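PDB 5JSC: putative acyl-CoA dehydrogenase from Burkholderia xenovorans, which binds flavin-adenine dinucleotide and belongs to the acyl-CoA dehydrogenase family, whose members are flavoproteins built from helical and beta domains. Local coordinates for residues M307-A321 / A335-V349. Sequence-based numbering, arbitrary orientation. Where two conformers were deposited one is given.
With SO4 (sulfate ion), chain P.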
ATOM      1  N   MET C 307      -7.326  -8.996  -7.038  1.00  8.77           N
ATOM      2  CA  MET C 307      -8.737  -9.062  -6.668  1.00  9.43           C
ATOM      3  C   MET C 307      -9.079 -10.446  -6.139  1.00  9.44           C
ATOM      4  O   MET C 307      -9.696 -10.587  -5.077  1.00 10.33           O
ATOM      5  CB  MET C 307      -9.614  -8.706  -7.870  1.00 10.32           C
ATOM      6  CG  MET C 307      -9.469  -7.245  -8.306  1.00 10.36           C
ATOM      7  SD  MET C 307     -10.096  -6.930  -9.968  1.00 13.58           S
ATOM      8  CE  MET C 307     -11.848  -7.149  -9.681  1.00 15.02           C
ATOM      9  N   ALA C 308      -8.645 -11.485  -6.857  1.00  8.43           N
ATOM     10  CA  ALA C 308      -8.941 -12.857  -6.457  1.00  8.66           C
ATOM     11  C   ALA C 308      -8.235 -13.234  -5.159  1.00  9.13           C
ATOM     12  O   ALA C 308      -8.801 -13.951  -4.321  1.00 10.16           O
ATOM     13  CB  ALA C 308      -8.542 -13.813  -7.578  1.00  9.91           C
ATOM     14  N   LEU C 309      -6.994 -12.778  -4.984  1.00  8.92           N
ATOM     15  CA  LEU C 309      -6.266 -13.045  -3.744  1.00  8.34           C
ATOM     16  C   LEU C 309      -6.980 -12.423  -2.551  1.00  9.64           C
ATOM     17  O   LEU C 309      -7.177 -13.070  -1.513  1.00  9.82           O
ATOM     18  CB  LEU C 309      -4.840 -12.502  -3.865  1.00  9.07           C
ATOM     19  CG  LEU C 309      -3.957 -12.681  -2.623  1.00 10.81           C
ATOM     20  CD1 LEU C 309      -3.823 -14.166  -2.285  1.00 12.48           C
ATOM     21  CD2 LEU C 309      -2.585 -12.036  -2.839  1.00 11.72           C
ATOM     22  N   THR C 310      -7.383 -11.159  -2.690  1.00  9.22           N
ATOM     23  CA  THR C 310      -8.108 -10.489  -1.615  1.00  8.68           C
ATOM     24  C   THR C 310      -9.409 -11.213  -1.300  1.00  8.70           C
ATOM     25  O   THR C 310      -9.764 -11.381  -0.125  1.00 10.15           O
ATOM     26  CB  THR C 310      -8.358  -9.031  -1.999  1.00  9.80           C
ATOM     27  OG1 THR C 310      -7.097  -8.356  -2.016  1.00 11.18           O
ATOM     28  CG2 THR C 310      -9.277  -8.354  -1.001  1.00 11.68           C
ATOM     29  N   ILE C 311     -10.116 -11.680  -2.333  1.00  8.88           N
ATOM     30  CA  ILE C 311     -11.360 -12.414  -2.111  1.00  8.94           C
ATOM     31  C   ILE C 311     -11.102 -13.712  -1.356  1.00  9.77           C
ATOM     32  O   ILE C 311     -11.834 -14.051  -0.412  1.00 10.05           O
ATOM     33  CB  ILE C 311     -12.078 -12.656  -3.451  1.00  8.67           C
ATOM     34  CG1 ILE C 311     -12.783 -11.367  -3.876  1.00 10.17           C
ATOM     35  CG2 ILE C 311     -13.082 -13.835  -3.348  1.00 10.74           C
ATOM     36  CD1 ILE C 311     -13.239 -11.366  -5.315  1.00 11.13           C
ATOM     37  N   ASP C 312     -10.068 -14.463  -1.744  1.00  9.45           N
ATOM     38  CA  ASP C 312      -9.831 -15.736  -1.060  1.00  9.92           C
ATOM     39  C   ASP C 312      -9.363 -15.520   0.372  1.00 10.59           C
ATOM     40  O   ASP C 312      -9.794 -16.236   1.281  1.00 11.27           O
ATOM     41  CB  ASP C 312      -8.830 -16.594  -1.837  1.00 10.67           C
ATOM     42  CG  ASP C 312      -9.496 -17.414  -2.922  1.00 13.62           C
ATOM     43  OD1 ASP C 312     -10.669 -17.117  -3.262  1.00 14.74           O
ATOM     44  OD2 ASP C 312      -8.849 -18.352  -3.441  1.00 16.18           O
ATOM     45  N   SER C 313      -8.494 -14.534   0.610  1.00 10.36           N
ATOM     46  CA  SER C 313      -8.086 -14.290   1.989  0.68 10.56           C
ATOM     47  C   SER C 313      -9.268 -13.801   2.818  1.00 10.07           C
ATOM     48  O   SER C 313      -9.425 -14.219   3.972  1.00 10.96           O
ATOM     49  CB  SER C 313      -6.909 -13.310   2.048  0.68 12.18           C
ATOM     50  OG  SER C 313      -7.195 -12.092   1.402  0.68 11.87           O
ATOM     51  N   SER C 314     -10.129 -12.955   2.239  1.00  9.38           N
ATOM     52  CA  SER C 314     -11.332 -12.521   2.948  1.00 10.27           C
ATOM     53  C   SER C 314     -12.233 -13.707   3.258  1.00  9.48           C
ATOM     54  O   SER C 314     -12.704 -13.866   4.390  1.00 10.74           O
ATOM     55  CB  SER C 314     -12.097 -11.485   2.128  1.00 11.09           C
ATOM     56  OG  SER C 314     -11.342 -10.295   1.984  1.00 11.74           O
ATOM     57  N   ALA C 315     -12.485 -14.554   2.259  1.00  9.44           N
ATOM     58  CA  ALA C 315     -13.386 -15.680   2.466  1.00  8.94           C
ATOM     59  C   ALA C 315     -12.853 -16.631   3.530  1.00  9.39           C
ATOM     60  O   ALA C 315     -13.618 -17.115   4.376  1.00  9.41           O
ATOM     61  CB  ALA C 315     -13.610 -16.417   1.145  1.00 10.74           C
ATOM     62  N   LEU C 316     -11.549 -16.921   3.499  1.00  9.36           N
ATOM     63  CA  LEU C 316     -10.957 -17.784   4.516  1.00  8.98           C
ATOM     64  C   LEU C 316     -11.107 -17.179   5.907  1.00  9.21           C
ATOM     65  O   LEU C 316     -11.448 -17.888   6.863  1.00  9.43           O
ATOM     66  CB  LEU C 316      -9.488 -18.051   4.185  1.00  9.67           C
ATOM     67  CG  LEU C 316      -9.300 -19.040   3.015  1.00  9.82           C
ATOM     68  CD1 LEU C 316      -7.903 -18.915   2.379  1.00 11.29           C
ATOM     69  CD2 LEU C 316      -9.556 -20.483   3.486  1.00 11.74           C
ATOM     70  N   LEU C 317     -10.878 -15.863   6.040  1.00  9.11           N
ATOM     71  CA  LEU C 317     -11.058 -15.220   7.343  1.00  9.30           C
ATOM     72  C   LEU C 317     -12.517 -15.228   7.790  1.00  9.74           C
ATOM     73  O   LEU C 317     -12.799 -15.439   8.980  1.00 10.33           O
ATOM     74  CB  LEU C 317     -10.525 -13.791   7.303  1.00  9.10           C
ATOM     75  CG  LEU C 317      -9.009 -13.661   7.214  1.00  9.73           C
ATOM     76  CD1 LEU C 317      -8.668 -12.223   6.835  1.00 12.83           C
ATOM     77  CD2 LEU C 317      -8.360 -14.015   8.535  1.00 10.36           C
ATOM     78  N   VAL C 318     -13.454 -14.981   6.865  1.00  9.51           N
ATOM     79  CA  VAL C 318     -14.877 -15.011   7.205  1.00  9.89           C
ATOM     80  C   VAL C 318     -15.258 -16.372   7.759  1.00 10.06           C
ATOM     81  O   VAL C 318     -15.850 -16.482   8.842  1.00 10.14           O
ATOM     82  CB  VAL C 318     -15.739 -14.670   5.974  1.00  9.13           C
ATOM     83  CG1 VAL C 318     -17.213 -14.994   6.244  1.00 10.75           C
ATOM     84  CG2 VAL C 318     -15.572 -13.211   5.593  1.00  9.91           C
ATOM     85  N   TYR C 319     -14.931 -17.434   7.024  1.00  9.62           N
ATOM     86  CA  TYR C 319     -15.441 -18.740   7.411  1.00 10.13           C
ATOM     87  C   TYR C 319     -14.578 -19.415   8.467  1.00 10.58           C
ATOM     88  O   TYR C 319     -15.091 -20.272   9.188  1.00 10.89           O
ATOM     89  CB  TYR C 319     -15.667 -19.587   6.149  1.00 10.00           C
ATOM     90  CG  TYR C 319     -16.830 -18.956   5.408  1.00  9.06           C
ATOM     91  CD1 TYR C 319     -18.128 -19.070   5.905  1.00 10.85           C
ATOM     92  CD2 TYR C 319     -16.633 -18.164   4.274  1.00 10.92           C
ATOM     93  CE1 TYR C 319     -19.201 -18.448   5.276  1.00 11.28           C
ATOM     94  CE2 TYR C 319     -17.701 -17.536   3.645  1.00 11.61           C
ATOM     95  CZ  TYR C 319     -18.988 -17.680   4.152  1.00 10.94           C
ATOM     96  OH  TYR C 319     -20.061 -17.061   3.556  1.00 12.03           O
ATOM     97  N   ARG C 320     -13.323 -18.989   8.654  1.00 10.07           N
ATOM     98  CA  ARG C 320     -12.611 -19.378   9.868  1.00 10.00           C
ATOM     99  C   ARG C 320     -13.336 -18.845  11.094  1.00 10.42           C
ATOM    100  O   ARG C 320     -13.584 -19.584  12.051  1.00 11.33           O
ATOM    101  CB  ARG C 320     -11.161 -18.872   9.836  1.00 10.05           C
ATOM    102  CG  ARG C 320     -10.304 -19.281  11.048  1.00 11.14           C
ATOM    103  CD  ARG C 320     -10.465 -18.349  12.263  1.00 13.04           C
ATOM    104  NE  ARG C 320     -10.000 -16.989  11.981  1.00 12.38           N
ATOM    105  CZ  ARG C 320      -8.761 -16.564  12.215  1.00 13.57           C
ATOM    106  NH1 ARG C 320      -7.860 -17.376  12.750  1.00 15.34           N
ATOM    107  NH2 ARG C 320      -8.420 -15.317  11.913  1.00 12.45           N
ATOM    108  N   ALA C 321     -13.686 -17.556  11.079  1.00 10.33           N
ATOM    109  CA  ALA C 321     -14.389 -16.975  12.219  1.00 10.03           C
ATOM    110  C   ALA C 321     -15.756 -17.615  12.419  1.00 10.21           C
ATOM    111  O   ALA C 321     -16.151 -17.907  13.558  1.00 10.86           O
ATOM    112  CB  ALA C 321     -14.533 -15.461  12.042  1.00 11.03           C
ATOM    113  N   ALA C 335     -13.614 -12.357  14.503  1.00 12.29           N
ATOM    114  CA  ALA C 335     -14.663 -11.595  13.829  1.00 12.06           C
ATOM    115  C   ALA C 335     -14.179 -10.203  13.460  1.00 11.84           C
ATOM    116  O   ALA C 335     -14.482  -9.708  12.368  1.00 11.92           O
ATOM    117  CB  ALA C 335     -15.912 -11.502  14.717  1.00 13.47           C
ATOM    118  N   ALA C 336     -13.444  -9.549  14.366  1.00 13.02           N
ATOM    119  CA  ALA C 336     -12.890  -8.235  14.056  1.00 11.99           C
ATOM    120  C   ALA C 336     -11.942  -8.314  12.868  1.00 11.39           C
ATOM    121  O   ALA C 336     -11.996  -7.469  11.960  1.00 11.98           O
ATOM    122  CB  ALA C 336     -12.165  -7.665  15.280  1.00 13.64           C
ATOM    123  N   MET C 337     -11.067  -9.325  12.857  1.00 12.31           N
ATOM    124  CA  MET C 337     -10.150  -9.512  11.732  1.00 12.31           C
ATOM    125  C   MET C 337     -10.910  -9.679  10.424  1.00 10.07           C
ATOM    126  O   MET C 337     -10.556  -9.078   9.402  1.00 11.72           O
ATOM    127  CB  MET C 337      -9.281 -10.744  11.953  1.00 15.14           C
ATOM    128  CG  MET C 337      -7.983 -10.538  12.622  1.00 20.95           C
ATOM    129  SD  MET C 337      -7.010 -12.024  12.275  1.00 25.57           S
ATOM    130  CE  MET C 337      -5.610 -11.657  13.337  1.00 24.18           C
ATOM    131  N   ALA C 338     -11.936 -10.534  10.427  1.00  9.87           N
ATOM    132  CA  ALA C 338     -12.689 -10.800   9.207  1.00  9.64           C
ATOM    133  C   ALA C 338     -13.404  -9.549   8.724  1.00  9.95           C
ATOM    134  O   ALA C 338     -13.379  -9.233   7.530  1.00 11.02           O
ATOM    135  CB  ALA C 338     -13.691 -11.924   9.451  1.00 11.07           C
ATOM    136  N   LYS C 339     -14.068  -8.834   9.645  1.00  9.86           N
ATOM    137  CA  LYS C 339     -14.827  -7.646   9.266  1.00  9.39           C
ATOM    138  C   LYS C 339     -13.900  -6.580   8.694  1.00  9.77           C
ATOM    139  O   LYS C 339     -14.180  -5.988   7.646  1.00  9.90           O
ATOM    140  CB  LYS C 339     -15.596  -7.128  10.490  1.00  9.92           C
ATOM    141  CG  LYS C 339     -16.729  -6.136  10.196  1.00 12.50           C
ATOM    142  CD  LYS C 339     -16.249  -4.697  10.132  1.00 13.26           C
ATOM    143  CE  LYS C 339     -17.408  -3.734   9.903  1.00 13.77           C
ATOM    144  NZ  LYS C 339     -16.952  -2.300   9.839  1.00 13.13           N
ATOM    145  N   TRP C 340     -12.786  -6.337   9.376  1.00  9.29           N
ATOM    146  CA  TRP C 340     -11.765  -5.409   8.902  1.00  9.23           C
ATOM    147  C   TRP C 340     -11.267  -5.791   7.513  1.00  9.52           C
ATOM    148  O   TRP C 340     -11.342  -4.995   6.564  1.00  9.87           O
ATOM    149  CB  TRP C 340     -10.633  -5.407   9.935  1.00 10.35           C
ATOM    150  CG  TRP C 340      -9.297  -4.825   9.561  1.00  9.22           C
ATOM    151  CD1 TRP C 340      -8.986  -4.012   8.507  1.00 10.56           C
ATOM    152  CD2 TRP C 340      -8.085  -5.021  10.289  1.00  9.17           C
ATOM    153  NE1 TRP C 340      -7.639  -3.700   8.537  1.00 12.09           N
ATOM    154  CE2 TRP C 340      -7.073  -4.309   9.628  1.00 11.07           C
ATOM    155  CE3 TRP C 340      -7.758  -5.740  11.451  1.00 11.92           C
ATOM    156  CZ2 TRP C 340      -5.755  -4.310  10.073  1.00 12.08           C
ATOM    157  CZ3 TRP C 340      -6.447  -5.737  11.887  1.00 12.77           C
ATOM    158  CH2 TRP C 340      -5.464  -5.018  11.206  1.00 12.74           C
ATOM    159  N   HIS C 341     -10.748  -7.010   7.366  1.00  9.53           N
ATOM    160  CA  HIS C 341     -10.095  -7.400   6.115  0.57  8.78           C
ATOM    161  C   HIS C 341     -11.087  -7.453   4.959  1.00  7.70           C
ATOM    162  O   HIS C 341     -10.798  -6.992   3.845  1.00  9.46           O
ATOM    163  CB  HIS C 341      -9.424  -8.763   6.300  0.57  9.83           C
ATOM    164  CG  HIS C 341      -8.589  -9.200   5.138  0.57 10.35           C
ATOM    165  ND1 HIS C 341      -9.131  -9.680   3.964  0.57 10.98           N
ATOM    166  CD2 HIS C 341      -7.246  -9.269   4.992  0.57 11.66           C
ATOM    167  CE1 HIS C 341      -8.154  -9.995   3.133  0.57 11.31           C
ATOM    168  NE2 HIS C 341      -7.000  -9.760   3.734  0.57 12.17           N
ATOM    169  N   ALA C 342     -12.254  -8.045   5.191  1.00  8.31           N
ATOM    170  CA  ALA C 342     -13.178  -8.219   4.073  1.00  8.81           C
ATOM    171  C   ALA C 342     -13.760  -6.886   3.617  1.00  8.31           C
ATOM    172  O   ALA C 342     -13.979  -6.685   2.421  1.00  9.92           O
ATOM    173  CB  ALA C 342     -14.285  -9.205   4.454  1.00 11.16           C
ATOM    174  N   SER C 343     -14.030  -5.961   4.544  1.00  8.15           N
ATOM    175  CA  SER C 343     -14.607  -4.684   4.124  1.00  8.04           C
ATOM    176  C   SER C 343     -13.562  -3.811   3.442  1.00  8.63           C
ATOM    177  O   SER C 343     -13.836  -3.212   2.391  1.00  9.50           O
ATOM    178  CB  SER C 343     -15.230  -3.951   5.318  1.00  9.83           C
ATOM    179  OG  SER C 343     -14.264  -3.657   6.316  1.00 10.49           O
ATOM    180  N   GLU C 344     -12.352  -3.742   4.011  1.00  7.79           N
ATOM    181  CA  GLU C 344     -11.293  -2.971   3.364  1.00  9.10           C
ATOM    182  C   GLU C 344     -10.895  -3.602   2.043  1.00  8.46           C
ATOM    183  O   GLU C 344     -10.650  -2.895   1.055  1.00  9.72           O
ATOM    184  CB  GLU C 344     -10.072  -2.857   4.274  1.00  8.92           C
ATOM    185  CG  GLU C 344     -10.286  -2.007   5.523  1.00  9.51           C
ATOM    186  CD  GLU C 344     -10.446  -0.527   5.220  1.00 12.10           C
ATOM    187  OE1 GLU C 344     -11.207   0.145   5.946  1.00 12.52           O
ATOM    188  OE2 GLU C 344      -9.806  -0.027   4.261  1.00 14.83           O
ATOM    189  N   GLY C 345     -10.833  -4.934   2.009  1.00  9.00           N
ATOM    190  CA  GLY C 345     -10.475  -5.619   0.782  1.00  9.03           C
ATOM    191  C   GLY C 345     -11.530  -5.465  -0.296  1.00  9.52           C
ATOM    192  O   GLY C 345     -11.203  -5.245  -1.466  1.00  9.33           O
ATOM    193  N   ALA C 346     -12.811  -5.570   0.078  1.00  9.01           N
ATOM    194  CA  ALA C 346     -13.872  -5.423  -0.914  1.00  8.50           C
ATOM    195  C   ALA C 346     -13.849  -4.037  -1.535  1.00  7.98           C
ATOM    196  O   ALA C 346     -14.104  -3.886  -2.734  1.00  9.13           O
ATOM    197  CB  ALA C 346     -15.238  -5.691  -0.292  1.00  9.22           C
ATOM    198  N   GLN C 347     -13.527  -3.012  -0.742  1.00  8.25           N
ATOM    199  CA  GLN C 347     -13.374  -1.671  -1.303  1.00  8.45           C
ATOM    200  C   GLN C 347     -12.350  -1.680  -2.424  1.00  8.52           C
ATOM    201  O   GLN C 347     -12.583  -1.114  -3.498  1.00  8.86           O
ATOM    202  CB  GLN C 347     -12.954  -0.692  -0.201  1.00  8.42           C
ATOM    203  CG  GLN C 347     -12.751   0.755  -0.696  1.00  9.13           C
ATOM    204  CD  GLN C 347     -14.044   1.549  -0.734  1.00 10.09           C
ATOM    205  OE1 GLN C 347     -14.804   1.565   0.237  1.00 10.26           O
ATOM    206  NE2 GLN C 347     -14.316   2.202  -1.871  1.00 10.50           N
ATOM    207  N   GLN C 348     -11.209  -2.334  -2.187  1.00  8.38           N
ATOM    208  CA  GLN C 348     -10.146  -2.380  -3.186  1.00  8.17           C
ATOM    209  C   GLN C 348     -10.572  -3.162  -4.416  1.00  9.48           C
ATOM    210  O   GLN C 348     -10.257  -2.768  -5.544  1.00 10.57           O
ATOM    211  CB  GLN C 348      -8.891  -3.003  -2.580  1.00  8.81           C
ATOM    212  CG  GLN C 348      -8.295  -2.180  -1.463  1.00 11.24           C
ATOM    213  CD  GLN C 348      -7.199  -2.927  -0.740  1.00 17.79           C
ATOM    214  OE1 GLN C 348      -7.136  -4.161  -0.787  1.00 19.00           O
ATOM    215  NE2 GLN C 348      -6.322  -2.188  -0.070  1.00 22.86           N
ATOM    216  N   VAL C 349     -11.243  -4.302  -4.214  1.00  9.02           N
ATOM    217  CA  VAL C 349     -11.691  -5.122  -5.339  1.00  9.84           C
ATOM    218  C   VAL C 349     -12.676  -4.346  -6.197  1.00  8.59           C
ATOM    219  O   VAL C 349     -12.582  -4.328  -7.432  1.00  8.83           O
ATOM    220  CB  VAL C 349     -12.317  -6.428  -4.818  1.00  9.20           C
ATOM    221  CG1 VAL C 349     -12.924  -7.227  -5.972  1.00 10.10           C
ATOM    222  CG2 VAL C 349     -11.251  -7.240  -4.089  1.00 10.90           C
TER
HETATM  223  S   SO4 P 504      -4.743  -9.583   0.560  0.81 33.84           S
HETATM  224  O1  SO4 P 504      -5.259 -10.942   0.376  0.81 34.99           O
HETATM  225  O2  SO4 P 504      -4.241  -9.439   1.926  0.81 36.00           O
HETATM  226  O3  SO4 P 504      -5.824  -8.613   0.336  0.81 29.98           O
HETATM  227  O4  SO4 P 504      -3.637  -9.381  -0.378  0.81 30.99           O
HETATM  228  O   HOH W   1      -7.038  -5.854  -3.073  1.00 14.47           O
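The hydroxyl oxygen of S314 is gripped by two partners: it accepts the N-H of H341, with ND1 3.0 Å from OG, and donates to T310 O, 2.8 Å from OG. S314 OG lies almost in the imidazole plane, 3° out of it. Toward T310 O it comes from above the carbonyl plane, opposite the face reached by S314 N, so one carbonyl serves two donors. A chi1 of -173° swings H341 CG away from its own backbone N and drops the ring as a knob among T310, S313, S314 and L317. L317 CD1 lies over one ring face in a CH-pi contact, 3.8 Å from the centroid. NE2, the other ring nitrogen, makes a weak bond to sulfate O2; H341 NE2 of the second subunit also binds this ion, which probably came from the crystallisation liquor.

Small residues let helices 298-325 and 332-356 of the C-terminal domain pack closely: the axes of 307-321 and 335-349 approach to 8.4 Å, their directions 156° apart. Glycine, lacking a side chain, lets T310 CG2 come to 3.5 Å from G345 CA, and the methyls of A338 and A342 fit against L317, V318 and S314. V349 closes one end against M307 and I311, while a water joins T310 OG1 to Q348 OE1. Near the other end R320 NH2 passes M337 SD but forms its salt bridge with D312 of the second subunit. S314 and the L317 methyl hold the imidazole's rotation, turning NE2 to the anion; with both nitrogens placed as donors, the ion would probably favour protonated H341 in this crystal.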